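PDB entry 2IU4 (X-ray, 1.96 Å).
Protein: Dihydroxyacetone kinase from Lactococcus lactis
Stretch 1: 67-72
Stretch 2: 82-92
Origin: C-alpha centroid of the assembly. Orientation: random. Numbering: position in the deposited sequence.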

# COMPACT_ATOMS: atom_id res chain seq x y z
N LEU B 67 16.77 2.00 3.92
CA LEU B 67 17.83 1.94 2.93
C LEU B 67 18.26 3.34 2.48
O LEU B 67 17.42 4.24 2.29
CB LEU B 67 17.36 1.16 1.70
CG LEU B 67 16.87 -0.26 1.97
CD1 LEU B 67 16.43 -0.85 0.61
CD2 LEU B 67 18.07 -1.05 2.57
N ALA B 68 19.56 3.53 2.27
CA ALA B 68 20.04 4.79 1.71
C ALA B 68 19.87 4.85 0.19
O ALA B 68 19.83 5.94 -0.39
CB ALA B 68 21.52 5.01 2.09
N ALA B 69 19.77 3.68 -0.43
CA ALA B 69 19.55 3.53 -1.85
C ALA B 69 19.10 2.11 -2.12
O ALA B 69 19.43 1.16 -1.37
CB ALA B 69 20.84 3.83 -2.67
N ALA B 70 18.35 1.97 -3.21
CA ALA B 70 18.02 0.68 -3.78
C ALA B 70 18.32 0.72 -5.27
O ALA B 70 18.08 1.73 -5.93
CB ALA B 70 16.54 0.38 -3.58
N VAL B 71 18.85 -0.38 -5.79
CA VAL B 71 19.18 -0.46 -7.21
C VAL B 71 18.25 -1.50 -7.84
O VAL B 71 18.25 -2.66 -7.43
CB VAL B 71 20.62 -0.88 -7.39
CG1 VAL B 71 21.03 -0.74 -8.83
CG2 VAL B 71 21.57 -0.06 -6.47
N THR B 72 17.45 -1.09 -8.82
CA THR B 72 16.41 -1.92 -9.38
C THR B 72 16.79 -2.31 -10.82
O THR B 72 17.22 -1.45 -11.61
CB THR B 72 15.09 -1.12 -9.36
OG1 THR B 72 14.71 -0.83 -8.00
CG2 THR B 72 13.97 -1.90 -10.03
N LYS B 82 27.62 -2.99 -12.41
CA LYS B 82 28.12 -1.63 -12.55
C LYS B 82 27.25 -0.61 -11.82
O LYS B 82 27.76 0.33 -11.20
CB LYS B 82 28.31 -1.26 -14.02
CG LYS B 82 26.99 -1.08 -14.76
CD LYS B 82 27.30 -0.75 -16.22
CE LYS B 82 26.03 -0.42 -16.99
NZ LYS B 82 26.40 -0.34 -18.44
N ASN B 83 25.94 -0.80 -11.86
CA ASN B 83 25.02 0.12 -11.18
C ASN B 83 24.98 -0.09 -9.67
O ASN B 83 24.80 0.87 -8.91
CB ASN B 83 23.62 0.04 -11.80
CG ASN B 83 23.61 0.56 -13.23
OD1 ASN B 83 23.11 -0.09 -14.16
ND2 ASN B 83 24.18 1.74 -13.42
N ILE B 84 25.14 -1.33 -9.23
CA ILE B 84 25.29 -1.59 -7.81
C ILE B 84 26.56 -0.90 -7.30
O ILE B 84 26.53 -0.28 -6.27
CB ILE B 84 25.38 -3.09 -7.50
CG1 ILE B 84 24.08 -3.80 -7.88
CG2 ILE B 84 25.59 -3.31 -6.01
CD1 ILE B 84 24.24 -5.31 -7.85
N LEU B 85 27.66 -1.01 -8.05
CA LEU B 85 28.91 -0.33 -7.69
C LEU B 85 28.77 1.19 -7.64
O LEU B 85 29.26 1.83 -6.72
CB LEU B 85 30.02 -0.73 -8.66
CG LEU B 85 31.40 -0.10 -8.45
CD1 LEU B 85 31.92 -0.40 -7.05
CD2 LEU B 85 32.37 -0.60 -9.51
N LYS B 86 28.09 1.76 -8.63
CA LYS B 86 27.75 3.17 -8.59
C LYS B 86 27.01 3.57 -7.31
O LYS B 86 27.31 4.60 -6.72
CB LYS B 86 26.89 3.55 -9.80
CG LYS B 86 26.58 5.04 -9.89
CD LYS B 86 25.87 5.40 -11.18
CE LYS B 86 26.85 5.67 -12.32
NZ LYS B 86 27.64 6.93 -12.12
N ALA B 87 26.02 2.76 -6.90
CA ALA B 87 25.28 3.07 -5.70
C ALA B 87 26.20 2.98 -4.47
O ALA B 87 26.09 3.79 -3.55
CB ALA B 87 24.09 2.15 -5.57
N ILE B 88 27.11 2.01 -4.45
CA ILE B 88 27.98 1.82 -3.29
C ILE B 88 28.90 3.04 -3.17
O ILE B 88 29.07 3.62 -2.09
CB ILE B 88 28.81 0.54 -3.40
CG1 ILE B 88 27.96 -0.74 -3.24
CG2 ILE B 88 30.01 0.58 -2.46
CD1 ILE B 88 28.67 -1.98 -3.75
N ARG B 89 29.50 3.42 -4.29
CA ARG B 89 30.41 4.54 -4.30
C ARG B 89 29.67 5.80 -3.89
O ARG B 89 30.20 6.64 -3.16
CB ARG B 89 30.98 4.73 -5.71
CG ARG B 89 32.11 3.79 -6.11
CD ARG B 89 32.63 4.17 -7.49
NE ARG B 89 34.01 4.67 -7.46
CZ ARG B 89 34.41 5.85 -7.95
NH1 ARG B 89 33.54 6.68 -8.52
NH2 ARG B 89 35.68 6.20 -7.87
N GLN B 90 28.45 5.97 -4.35
CA GLN B 90 27.75 7.20 -4.01
C GLN B 90 27.43 7.36 -2.53
O GLN B 90 27.53 8.46 -1.98
CB GLN B 90 26.51 7.36 -4.84
CG GLN B 90 25.79 8.64 -4.52
CD GLN B 90 24.48 8.73 -5.24
OE1 GLN B 90 24.46 8.86 -6.47
NE2 GLN B 90 23.39 8.66 -4.51
N VAL B 91 27.03 6.28 -1.86
CA VAL B 91 26.67 6.38 -0.46
C VAL B 91 27.87 6.31 0.49
O VAL B 91 27.77 6.71 1.65
CB VAL B 91 25.63 5.33 -0.05
CG1 VAL B 91 24.30 5.55 -0.76
CG2 VAL B 91 26.15 3.93 -0.26
N ASN B 92 28.99 5.79 -0.01
CA ASN B 92 30.19 5.61 0.79
C ASN B 92 30.81 6.91 1.26
O ASN B 92 31.01 7.83 0.47
CB ASN B 92 31.26 4.84 0.01
CG ASN B 92 32.59 4.78 0.75
OD1 ASN B 92 32.65 4.33 1.89
ND2 ASN B 92 33.65 5.23 0.08

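The strand of stretch 1 packs against the helix of stretch 2 with the two chain directions nearly antiparallel: their axes make an angle of 169° and approach to 8.7 Å. No hydrogen bond crosses between them, the side-chain contacts are made by carbon atoms, and four of the residue pairs join apolar side chains, so the 243 Å² of surface buried between the stretches, both sides summed, reflects van der Waals packing.

Val71 covers the most area, with 77 Å² of its surface masked by the helix. Its CA-to-CB bond points toward the helix, and chi1 of -170° (t) sets the two methyls over different helical residues. CG2 of Val71 lies 3.5 Å from CB of Ala87, the closest side-chain approach in the contact. CG1 of Val71 lies 4.0 Å from CB of Asn83 and 4.4 Å from CG1 of Ile84, and it also comes within 4.2 Å of the backbone N of Ile84. Val71 therefore spans one turn of the helix, from Asn83 to Ala87, a turn closed by the 3.0 Å hydrogen bond from Ala87 N to Asn83 O. The polar end of Asn83 takes no part in a hydrogen bond across the contact; its CB supplies the approach to the valine.

Val91, with 42 Å² covered, lies one turn beyond Ala87 and meets Ala68 and Ala69. With chi1 at -65° (m), CG1 of Val91 sits 4.0 Å from CB of Ala68 and 4.3 Å from CB of Ala69, so one methyl serves both alanines.

Ala87, with 33 Å² covered, lies one turn after Asn83 and one turn before Val91 on the helix, and supplies the closest partner of Val71. CA of Ala87 is 6.9 Å from CA of Ala69, and its short side chain points toward the strand. The strand shows the alternation expected of an extended chain: Ala69 and Val71 point toward the helix, whereas Ala70 between them points away and loses no surface to it.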